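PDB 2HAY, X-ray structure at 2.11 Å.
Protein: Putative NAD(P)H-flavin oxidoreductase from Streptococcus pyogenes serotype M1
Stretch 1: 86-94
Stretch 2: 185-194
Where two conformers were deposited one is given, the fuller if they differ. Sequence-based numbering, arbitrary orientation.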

ATOM      1  N   ILE B  86      14.306  -6.703  -2.711  1.00 28.65           N
ATOM      2  CA  ILE B  86      13.186  -6.930  -3.636  1.00 28.99           C
ATOM      3  C   ILE B  86      12.773  -5.649  -4.328  1.00 28.55           C
ATOM      4  O   ILE B  86      12.550  -4.635  -3.672  1.00 28.95           O
ATOM      5  CB  ILE B  86      11.956  -7.534  -2.912  1.00 28.92           C
ATOM      6  CG1 ILE B  86      12.276  -8.975  -2.458  1.00 30.14           C
ATOM      7  CG2 ILE B  86      10.720  -7.488  -3.798  1.00 28.41           C
ATOM      8  CD1 ILE B  86      11.155  -9.642  -1.666  1.00 29.84           C
ATOM      9  N   LEU B  87      12.665  -5.706  -5.653  1.00 27.81           N
ATOM     10  CA  LEU B  87      12.192  -4.578  -6.445  1.00 27.30           C
ATOM     11  C   LEU B  87      10.720  -4.745  -6.716  1.00 26.34           C
ATOM     12  O   LEU B  87      10.315  -5.788  -7.217  1.00 26.53           O
ATOM     13  CB  LEU B  87      12.951  -4.496  -7.797  1.00 26.61           C
ATOM     14  CG  LEU B  87      14.469  -4.631  -7.744  1.00 27.34           C
ATOM     15  CD1 LEU B  87      15.024  -4.603  -9.170  1.00 26.68           C
ATOM     16  CD2 LEU B  87      15.095  -3.523  -6.897  1.00 25.59           C
ATOM     17  N   LEU B  88       9.935  -3.716  -6.392  1.00 25.93           N
ATOM     18  CA  LEU B  88       8.479  -3.722  -6.652  1.00 26.09           C
ATOM     19  C   LEU B  88       8.259  -2.939  -7.934  1.00 25.80           C
ATOM     20  O   LEU B  88       8.599  -1.755  -8.021  1.00 25.74           O
ATOM     21  CB  LEU B  88       7.695  -3.112  -5.485  1.00 24.41           C
ATOM     22  CG  LEU B  88       7.714  -3.890  -4.172  1.00 24.51           C
ATOM     23  CD1 LEU B  88       9.039  -3.678  -3.373  1.00 21.13           C
ATOM     24  CD2 LEU B  88       6.506  -3.505  -3.352  1.00 21.72           C
ATOM     25  N   ILE B  89       7.765  -3.632  -8.957  1.00 26.36           N
ATOM     26  CA  ILE B  89       7.627  -3.071 -10.309  1.00 25.77           C
ATOM     27  C   ILE B  89       6.147  -2.906 -10.629  1.00 26.14           C
ATOM     28  O   ILE B  89       5.350  -3.838 -10.375  1.00 26.07           O
ATOM     29  CB  ILE B  89       8.291  -4.011 -11.378  1.00 26.70           C
ATOM     30  CG1 ILE B  89       9.721  -4.431 -11.002  1.00 26.28           C
ATOM     31  CG2 ILE B  89       8.203  -3.427 -12.816  1.00 26.00           C
ATOM     32  CD1 ILE B  89      10.680  -3.305 -10.665  1.00 28.11           C
ATOM     33  N   ALA B  90       5.756  -1.733 -11.145  1.00 25.70           N
ATOM     34  CA  ALA B  90       4.358  -1.527 -11.577  1.00 25.34           C
ATOM     35  C   ALA B  90       4.202  -1.352 -13.108  1.00 26.02           C
ATOM     36  O   ALA B  90       5.092  -0.790 -13.770  1.00 24.53           O
ATOM     37  CB  ALA B  90       3.743  -0.360 -10.841  1.00 24.98           C
ATOM     38  N   GLU B  91       3.063  -1.804 -13.652  1.00 26.06           N
ATOM     39  CA  GLU B  91       2.763  -1.688 -15.099  1.00 27.99           C
ATOM     40  C   GLU B  91       2.429  -0.248 -15.513  1.00 26.47           C
ATOM     41  O   GLU B  91       1.728   0.455 -14.781  1.00 26.22           O
ATOM     42  CB  GLU B  91       1.557  -2.544 -15.450  1.00 28.04           C
ATOM     43  CG  GLU B  91       1.878  -3.850 -16.074  1.00 32.21           C
ATOM     44  CD  GLU B  91       0.670  -4.812 -16.182  1.00 33.63           C
ATOM     45  OE1 GLU B  91      -0.479  -4.348 -16.346  1.00 40.57           O
ATOM     46  OE2 GLU B  91       0.885  -6.054 -16.105  1.00 39.32           O
ATOM     47  N   LYS B  92       2.908   0.164 -16.683  1.00 24.65           N
ATOM     48  CA  LYS B  92       2.529   1.452 -17.276  1.00 25.00           C
ATOM     49  C   LYS B  92       1.354   1.254 -18.199  1.00 24.69           C
ATOM     50  O   LYS B  92       1.080   0.136 -18.645  1.00 23.89           O
ATOM     51  CB  LYS B  92       3.696   2.041 -18.093  1.00 24.87           C
ATOM     52  CG  LYS B  92       4.922   2.390 -17.236  1.00 24.85           C
ATOM     53  CD  LYS B  92       6.030   2.948 -18.109  1.00 26.76           C
ATOM     54  CE  LYS B  92       7.123   3.640 -17.265  1.00 27.39           C
ATOM     55  NZ  LYS B  92       8.295   3.997 -18.142  1.00 30.49           N
ATOM     56  N   HIS B  93       0.659   2.336 -18.490  1.00 25.28           N
ATOM     57  CA  HIS B  93      -0.366   2.306 -19.536  1.00 26.26           C
ATOM     58  C   HIS B  93      -1.523   1.331 -19.318  1.00 25.94           C
ATOM     59  O   HIS B  93      -2.081   0.766 -20.263  1.00 25.21           O
ATOM     60  CB  HIS B  93       0.304   2.083 -20.889  1.00 25.78           C
ATOM     61  CG  HIS B  93       1.287   3.153 -21.227  1.00 28.24           C
ATOM     62  ND1 HIS B  93       0.910   4.469 -21.436  1.00 30.99           N
ATOM     63  CD2 HIS B  93       2.628   3.109 -21.394  1.00 26.40           C
ATOM     64  CE1 HIS B  93       1.983   5.185 -21.726  1.00 31.64           C
ATOM     65  NE2 HIS B  93       3.039   4.387 -21.694  1.00 31.41           N
ATOM     66  N   ALA B  94      -1.902   1.155 -18.058  1.00 26.87           N
ATOM     67  CA  ALA B  94      -3.019   0.261 -17.748  1.00 27.00           C
ATOM     68  C   ALA B  94      -4.344   1.001 -17.914  1.00 26.81           C
ATOM     69  O   ALA B  94      -5.118   1.108 -16.968  1.00 27.13           O
ATOM     70  CB  ALA B  94      -2.839  -0.363 -16.319  1.00 26.90           C
ATOM     71  N   ASN B 185      18.191  -5.417 -18.722  1.00 31.10           N
ATOM     72  CA  ASN B 185      17.034  -6.245 -19.102  1.00 32.28           C
ATOM     73  C   ASN B 185      16.264  -6.780 -17.899  1.00 31.79           C
ATOM     74  O   ASN B 185      15.728  -7.887 -17.949  1.00 32.26           O
ATOM     75  CB  ASN B 185      17.450  -7.433 -20.000  1.00 32.58           C
ATOM     76  CG  ASN B 185      17.792  -7.019 -21.431  1.00 34.79           C
ATOM     77  OD1 ASN B 185      17.331  -5.988 -21.939  1.00 37.78           O
ATOM     78  ND2 ASN B 185      18.577  -7.850 -22.104  1.00 37.08           N
ATOM     79  N   VAL B 186      16.242  -6.016 -16.807  1.00 31.54           N
ATOM     80  CA  VAL B 186      15.508  -6.423 -15.612  1.00 31.07           C
ATOM     81  C   VAL B 186      14.033  -6.021 -15.792  1.00 30.98           C
ATOM     82  O   VAL B 186      13.112  -6.744 -15.392  1.00 30.50           O
ATOM     83  CB  VAL B 186      16.141  -5.851 -14.308  1.00 30.82           C
ATOM     84  CG1 VAL B 186      15.324  -6.246 -13.063  1.00 31.73           C
ATOM     85  CG2 VAL B 186      17.570  -6.361 -14.142  1.00 30.79           C
ATOM     86  N   ILE B 187      13.827  -4.870 -16.427  1.00 30.73           N
ATOM     87  CA  ILE B 187      12.494  -4.388 -16.733  1.00 29.90           C
ATOM     88  C   ILE B 187      12.420  -3.985 -18.195  1.00 30.44           C
ATOM     89  O   ILE B 187      13.447  -3.758 -18.846  1.00 29.73           O
ATOM     90  CB  ILE B 187      12.071  -3.196 -15.832  1.00 29.91           C
ATOM     91  CG1 ILE B 187      12.933  -1.956 -16.080  1.00 28.91           C
ATOM     92  CG2 ILE B 187      12.033  -3.592 -14.344  1.00 30.14           C
ATOM     93  CD1 ILE B 187      12.409  -0.714 -15.400  1.00 29.77           C
ATOM     94  N   ASP B 188      11.201  -3.947 -18.732  1.00 30.86           N
ATOM     95  CA  ASP B 188      10.970  -3.274 -20.013  1.00 31.08           C
ATOM     96  C   ASP B 188      10.424  -1.870 -19.706  1.00 30.41           C
ATOM     97  O   ASP B 188       9.251  -1.724 -19.398  1.00 30.54           O
ATOM     98  CB  ASP B 188       9.998  -4.068 -20.887  1.00 31.40           C
ATOM     99  CG  ASP B 188       9.672  -3.358 -22.202  1.00 33.69           C
ATOM    100  OD1 ASP B 188      10.243  -2.283 -22.492  1.00 35.71           O
ATOM    101  OD2 ASP B 188       8.835  -3.879 -22.963  1.00 38.83           O
ATOM    102  N   LEU B 189      11.285  -0.858 -19.790  1.00 29.62           N
ATOM    103  CA  LEU B 189      10.930   0.519 -19.429  1.00 30.26           C
ATOM    104  C   LEU B 189       9.737   1.107 -20.203  1.00 29.46           C
ATOM    105  O   LEU B 189       9.083   2.062 -19.759  1.00 28.72           O
ATOM    106  CB  LEU B 189      12.131   1.449 -19.598  1.00 30.86           C
ATOM    107  CG  LEU B 189      12.557   2.320 -18.402  1.00 34.46           C
ATOM    108  CD1 LEU B 189      13.332   3.574 -18.853  1.00 32.52           C
ATOM    109  CD2 LEU B 189      11.385   2.661 -17.421  1.00 35.15           C
ATOM    110  N   GLU B 190       9.456   0.565 -21.371  1.00 29.19           N
ATOM    111  CA  GLU B 190       8.287   1.042 -22.113  1.00 29.21           C
ATOM    112  C   GLU B 190       6.971   0.480 -21.541  1.00 29.18           C
ATOM    113  O   GLU B 190       5.909   1.035 -21.791  1.00 30.28           O
ATOM    114  CB  GLU B 190       8.439   0.757 -23.617  1.00 29.90           C
ATOM    115  CG  GLU B 190       9.780   1.242 -24.241  1.00 31.05           C
ATOM    116  CD  GLU B 190       9.935   2.787 -24.368  1.00 34.62           C
ATOM    117  OE1 GLU B 190      11.073   3.225 -24.695  1.00 37.97           O
ATOM    118  OE2 GLU B 190       8.959   3.572 -24.161  1.00 33.64           O
ATOM    119  N   LYS B 191       7.060  -0.601 -20.761  0.50 28.76           N
ATOM    120  CA  LYS B 191       5.871  -1.293 -20.251  0.50 28.40           C
ATOM    121  C   LYS B 191       5.666  -1.172 -18.738  0.50 27.65           C
ATOM    122  O   LYS B 191       4.579  -1.444 -18.253  0.50 27.30           O
ATOM    123  CB  LYS B 191       5.906  -2.785 -20.633  0.50 28.42           C
ATOM    124  CG  LYS B 191       5.581  -3.073 -22.108  0.50 29.36           C
ATOM    125  CD  LYS B 191       5.814  -4.544 -22.466  0.50 28.59           C
ATOM    126  CE  LYS B 191       5.686  -4.772 -23.960  0.50 30.61           C
ATOM    127  NZ  LYS B 191       6.228  -6.104 -24.365  0.50 31.23           N
ATOM    128  N   GLU B 192       6.714  -0.770 -18.019  1.00 27.17           N
ATOM    129  CA  GLU B 192       6.786  -0.861 -16.557  1.00 27.14           C
ATOM    130  C   GLU B 192       7.882   0.042 -15.981  1.00 26.92           C
ATOM    131  O   GLU B 192       8.781   0.517 -16.702  1.00 26.39           O
ATOM    132  CB  GLU B 192       6.986  -2.315 -16.085  1.00 26.77           C
ATOM    133  CG  GLU B 192       8.352  -2.933 -16.367  1.00 27.04           C
ATOM    134  CD  GLU B 192       8.360  -4.470 -16.406  1.00 28.35           C
ATOM    135  OE1 GLU B 192       7.436  -5.152 -15.852  1.00 30.18           O
ATOM    136  OE2 GLU B 192       9.300  -5.008 -17.025  1.00 30.09           O
ATOM    137  N   GLY B 193       7.753   0.313 -14.686  1.00 26.38           N
ATOM    138  CA  GLY B 193       8.690   1.160 -13.950  1.00 26.50           C
ATOM    139  C   GLY B 193       8.736   0.730 -12.484  1.00 26.64           C
ATOM    140  O   GLY B 193       7.792   0.138 -11.946  1.00 26.70           O
ATOM    141  N   ILE B 194       9.851   0.996 -11.839  1.00 26.67           N
ATOM    142  CA  ILE B 194       9.972   0.649 -10.444  1.00 26.81           C
ATOM    143  C   ILE B 194       9.037   1.537  -9.590  1.00 27.26           C
ATOM    144  O   ILE B 194       8.893   2.732  -9.866  1.00 27.27           O
ATOM    145  CB  ILE B 194      11.472   0.716  -9.979  1.00 27.45           C
ATOM    146  CG1 ILE B 194      11.632   0.057  -8.593  1.00 26.69           C
ATOM    147  CG2 ILE B 194      12.046   2.161 -10.051  1.00 24.29           C
ATOM    148  CD1 ILE B 194      13.083  -0.281  -8.238  1.00 27.51           C
TER
HETATM  149  O   HOH W   1       2.418  -1.884 -19.856  1.00 35.31           O

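The two stretches meet as a short antiparallel β-sheet pairing, extended on one side by apolar side chains and at the end of strand 86-91 by a lysine that reaches into the loop before strand 192-194. The strand axes run at 148° between their N-to-C directions and approach to 4.7 Å, as expected for neighbouring antiparallel strands. Register follows from the bridges: Ala90 and Gly193 form the hydrogen-bonded pair, with Ala90 N donating to Gly193 O at 2.9 Å and Gly193 N donating to Ala90 O at 3.0 Å, both with N-H...acceptor angles of 161°. The flanking pairs, Ile89 with Ile194 and Glu91 with Glu192, are non-hydrogen-bonded, and their CA atoms lie 4.4 Å apart in each case. Between these positions, Glu192 CA approaches Ala90 O at 3.3 Å in a CA-H...O contact. The ladder gains one more rung beyond the strand, where Lys92 N donates to Lys191 O at 2.8 Å and a nearly linear 173°.

On the face carrying Ile89 and Ile194, Ile89 CD1 sits 4.1 Å from Ile194 CG1 and 3.9 Å from Ile187 CG2, so one methyl touches both residues. Leu87 adds to this apolar packing: its CD2 lies 4.0 Å from Ile194 CD1, its CD1 4.2 Å from Val186 CG1.

Lys92 has an extended side chain, with chi2 to chi4 all t, which passes Gly193; an ideal CB there would lie 3.6 Å from Lys92 CE. Its ammonium then donates to a backbone carbonyl, Lys92 NZ to Leu189 O at 2.6 Å. That loop is itself braced internally: Asp188 N donates to Glu192 OE2 at 2.8 Å, and Lys191 N to Asp188 O at 2.8 Å. A water also bridges the stretches, 2.7 Å from both Lys92 O and Lys191 O.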